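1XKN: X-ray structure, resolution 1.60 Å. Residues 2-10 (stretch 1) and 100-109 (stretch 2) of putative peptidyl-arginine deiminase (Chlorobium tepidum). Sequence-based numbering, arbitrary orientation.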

# COMPACT_ATOMS: atom_id res chain seq x y z
N SER A 2 -13.62 -23.37 -17.18
CA SER A 2 -14.95 -22.98 -16.62
C SER A 2 -14.83 -21.66 -15.85
O SER A 2 -15.16 -20.61 -16.38
N GLU A 3 -14.37 -21.74 -14.61
CA GLU A 3 -14.20 -20.55 -13.78
C GLU A 3 -12.71 -20.22 -13.69
O GLU A 3 -11.89 -21.08 -13.37
N PRO A 4 -12.33 -18.96 -13.97
CA PRO A 4 -10.91 -18.58 -13.90
C PRO A 4 -10.35 -18.52 -12.49
O PRO A 4 -11.10 -18.44 -11.52
N THR A 5 -9.03 -18.58 -12.37
CA THR A 5 -8.39 -18.46 -11.08
C THR A 5 -7.51 -17.22 -11.17
O THR A 5 -7.13 -16.81 -12.27
N TYR A 6 -7.21 -16.62 -10.03
CA TYR A 6 -6.38 -15.43 -10.02
C TYR A 6 -5.20 -15.59 -9.08
O TYR A 6 -5.19 -16.46 -8.20
N PHE A 7 -4.18 -14.77 -9.29
CA PHE A 7 -2.98 -14.78 -8.47
C PHE A 7 -2.57 -13.33 -8.26
O PHE A 7 -2.49 -12.56 -9.22
N MSE A 8 -2.35 -12.96 -7.01
CA MSE A 8 -1.91 -11.62 -6.69
C MSE A 8 -0.44 -11.70 -6.29
O MSE A 8 -0.10 -12.25 -5.25
N PRO A 9 0.45 -11.16 -7.13
CA PRO A 9 1.88 -11.19 -6.82
C PRO A 9 2.18 -10.43 -5.54
O PRO A 9 1.48 -9.47 -5.19
N PRO A 10 3.22 -10.86 -4.80
CA PRO A 10 3.56 -10.16 -3.57
C PRO A 10 4.22 -8.84 -3.97
O PRO A 10 4.66 -8.68 -5.11
N PRO A 100 -5.09 0.53 -8.83
CA PRO A 100 -5.17 -0.74 -9.56
C PRO A 100 -4.58 -1.97 -8.88
O PRO A 100 -3.37 -2.09 -8.71
N ASN A 101 -5.46 -2.89 -8.49
CA ASN A 101 -5.08 -4.13 -7.85
C ASN A 101 -4.85 -5.16 -8.96
O ASN A 101 -5.74 -5.92 -9.32
N TYR A 102 -3.64 -5.15 -9.50
CA TYR A 102 -3.26 -6.07 -10.57
C TYR A 102 -3.19 -7.50 -10.07
O TYR A 102 -2.68 -7.76 -8.99
N VAL A 103 -3.70 -8.43 -10.88
CA VAL A 103 -3.66 -9.85 -10.56
C VAL A 103 -3.45 -10.58 -11.88
O VAL A 103 -3.72 -10.03 -12.95
N ILE A 104 -2.94 -11.80 -11.82
CA ILE A 104 -2.72 -12.60 -13.01
C ILE A 104 -3.89 -13.57 -13.12
O ILE A 104 -4.18 -14.31 -12.17
N ARG A 105 -4.57 -13.54 -14.25
CA ARG A 105 -5.72 -14.42 -14.48
C ARG A 105 -5.33 -15.65 -15.28
O ARG A 105 -4.63 -15.54 -16.29
N THR A 106 -5.78 -16.81 -14.83
CA THR A 106 -5.51 -18.06 -15.54
C THR A 106 -6.84 -18.71 -15.90
O THR A 106 -7.69 -18.92 -15.03
N GLN A 107 -7.01 -19.02 -17.17
CA GLN A 107 -8.23 -19.64 -17.65
C GLN A 107 -7.95 -20.36 -18.96
O GLN A 107 -7.37 -19.79 -19.88
N ASP A 108 -8.36 -21.62 -19.03
CA ASP A 108 -8.17 -22.43 -20.23
C ASP A 108 -6.72 -22.47 -20.68
O ASP A 108 -6.43 -22.43 -21.88
N GLY A 109 -5.81 -22.54 -19.72
CA GLY A 109 -4.39 -22.61 -20.03
C GLY A 109 -3.74 -21.31 -20.45
O GLY A 109 -2.55 -21.30 -20.78

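The most unusual feature of this contact is a water that joins two side chains across the strands: it lies 2.7 Å from Tyr6 OH and accepts a hydrogen bond of 2.8 Å from Arg105 NH1. Tyr6 and Arg105 form a non-hydrogen-bonded antiparallel pair, so their side chains leave the same face of the sheet side by side. Tyr6 takes chi1 m, and Arg105 runs out through t, t and then p at chi3. The aliphatic part of the arginine lies along the ring, with Tyr6 CE2 3.7 Å from Arg105 CG, and the polar ends meet through the water. Arg105 NE and NH2 are bonded elsewhere in the structure. One long side chain thus serves both as apolar packing and as a polar link.

The same ring also touches Val103, a residue of chi1 m, with Tyr6 CD2 3.9 Å from Val103 CG2. The other valine methyl meets the selenomethionine Met8, whose CB is 4.1 Å from Val103 CG1. Met8 is extended, with all three chi angles t, and this brings its SE within 3.7 Å of Asn101 ND2. Asn101, also t at chi1, starts sideways, but its end comes nearer to the first stretch.

On the other face sit Thr5, Phe7, Ile104 and Thr106. Phe7 (t) receives Ile104 (m, m) at the edge of its ring, with Phe7 CD2 4.1 Å from Ile104 CG1. That same Ile104 CG1 lies 4.3 Å from Pro9 CG, so a single isoleucine packs against both an aromatic ring and a proline ring. Nearer the start of stretch 1, Thr5 (p) places OG1 3.6 Å from CB of Thr106 (m).

These pairings are set by the backbone. Thr5 N donates to Thr106 O at 3.0 Å and Thr106 N to Thr5 O at 2.9 Å; Phe7 N donates to Ile104 O at 2.9 Å and Ile104 N to Phe7 O at 2.7 Å. Between these two bonded pairs, Tyr6 CA approaches Ile104 O at 3.3 Å in a CA-H...O contact.

Before the strand begins, Pro4 points toward stretch 2, and its CB lies 4.1 Å from Arg105 CG. Gln107 (t, t) starts sideways but brings its amide back to the first stretch, where NE2 is 3.3 Å from Pro4 CD and 3.2 Å from Ser2 O. The rule to read here is alternation: a water-linked aromatic and arginine on one face, a compact apolar cluster beside a threonine pair on the other.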

# COMPACT_ATOMS: atom_id res chain seq x y z
CB SER A 2 -15.47 -24.08 -15.69
OG SER A 2 -16.78 -23.80 -15.25
CB GLU A 3 -14.76 -20.80 -12.38
CG GLU A 3 -14.87 -19.55 -11.52
CD GLU A 3 -16.11 -18.72 -11.82
OE1 GLU A 3 -16.30 -18.33 -12.99
OE2 GLU A 3 -16.89 -18.46 -10.89
CB PRO A 4 -10.89 -17.22 -14.58
CG PRO A 4 -12.20 -16.63 -14.15
CD PRO A 4 -13.16 -17.80 -14.34
CB THR A 5 -7.54 -19.69 -10.69
OG1 THR A 5 -6.55 -19.94 -11.69
CG2 THR A 5 -8.43 -20.92 -10.54
CB TYR A 6 -7.21 -14.21 -9.60
CG TYR A 6 -8.39 -13.91 -10.50
CD1 TYR A 6 -9.68 -14.36 -10.19
CD2 TYR A 6 -8.22 -13.19 -11.69
CE1 TYR A 6 -10.76 -14.11 -11.03
CE2 TYR A 6 -9.30 -12.93 -12.54
CZ TYR A 6 -10.57 -13.39 -12.21
OH TYR A 6 -11.64 -13.15 -13.05
CB PHE A 7 -1.86 -15.54 -9.18
CG PHE A 7 -0.51 -15.37 -8.53
CD1 PHE A 7 -0.24 -15.92 -7.28
CD2 PHE A 7 0.49 -14.64 -9.17
CE1 PHE A 7 1.00 -15.74 -6.67
CE2 PHE A 7 1.74 -14.46 -8.57
CZ PHE A 7 1.99 -15.01 -7.32
CB MSE A 8 -2.71 -11.02 -5.54
CG MSE A 8 -2.39 -9.54 -5.32
SE MSE A 8 -3.26 -8.77 -3.79
CE MSE A 8 -1.98 -7.40 -3.31
CB PRO A 9 2.52 -10.51 -8.03
CG PRO A 9 1.57 -10.84 -9.14
CD PRO A 9 0.22 -10.63 -8.49
CB PRO A 10 4.53 -11.12 -2.88
CG PRO A 10 5.23 -11.75 -4.04
CD PRO A 10 4.11 -12.01 -5.03
CB PRO A 100 -4.48 -0.42 -10.88
CG PRO A 100 -3.40 0.51 -10.46
CD PRO A 100 -4.12 1.43 -9.47
CB ASN A 101 -6.21 -4.59 -6.91
CG ASN A 101 -5.87 -5.84 -6.11
OD1 ASN A 101 -6.72 -6.40 -5.43
ND2 ASN A 101 -4.61 -6.28 -6.19
CB TYR A 102 -1.88 -5.70 -11.10
CG TYR A 102 -1.80 -4.38 -11.80
CD1 TYR A 102 -2.15 -4.26 -13.15
CD2 TYR A 102 -1.35 -3.24 -11.13
CE1 TYR A 102 -2.03 -3.05 -13.82
CE2 TYR A 102 -1.23 -2.03 -11.79
CZ TYR A 102 -1.57 -1.94 -13.13
OH TYR A 102 -1.42 -0.75 -13.79
CB VAL A 103 -4.98 -10.37 -9.94
CG1 VAL A 103 -5.18 -9.79 -8.55
CG2 VAL A 103 -6.16 -10.04 -10.85
CB ILE A 104 -1.41 -13.43 -12.93
CG1 ILE A 104 -0.22 -12.51 -12.64
CG2 ILE A 104 -1.20 -14.20 -14.23
CD1 ILE A 104 -0.08 -11.35 -13.61
CB ARG A 105 -6.83 -13.66 -15.21
CG ARG A 105 -8.03 -14.52 -15.58
CD ARG A 105 -9.15 -13.70 -16.21
NE ARG A 105 -8.77 -13.07 -17.47
CZ ARG A 105 -9.57 -12.29 -18.19
NH1 ARG A 105 -10.81 -12.05 -17.77
NH2 ARG A 105 -9.15 -11.75 -19.32
CB THR A 106 -4.69 -19.05 -14.69
OG1 THR A 106 -3.38 -18.51 -14.45
CG2 THR A 106 -4.54 -20.38 -15.42
CB GLN A 107 -9.32 -18.59 -17.82
CG GLN A 107 -10.65 -19.13 -18.29
CD GLN A 107 -11.77 -18.17 -17.98
OE1 GLN A 107 -11.65 -16.96 -18.19
NE2 GLN A 107 -12.88 -18.70 -17.48
CB ASP A 108 -9.06 -21.92 -21.35
CG ASP A 108 -10.54 -22.03 -21.02
OD1 ASP A 108 -11.01 -23.17 -20.82
OD2 ASP A 108 -11.21 -20.99 -20.94
O HOH W 1 -12.43 -13.07 -15.67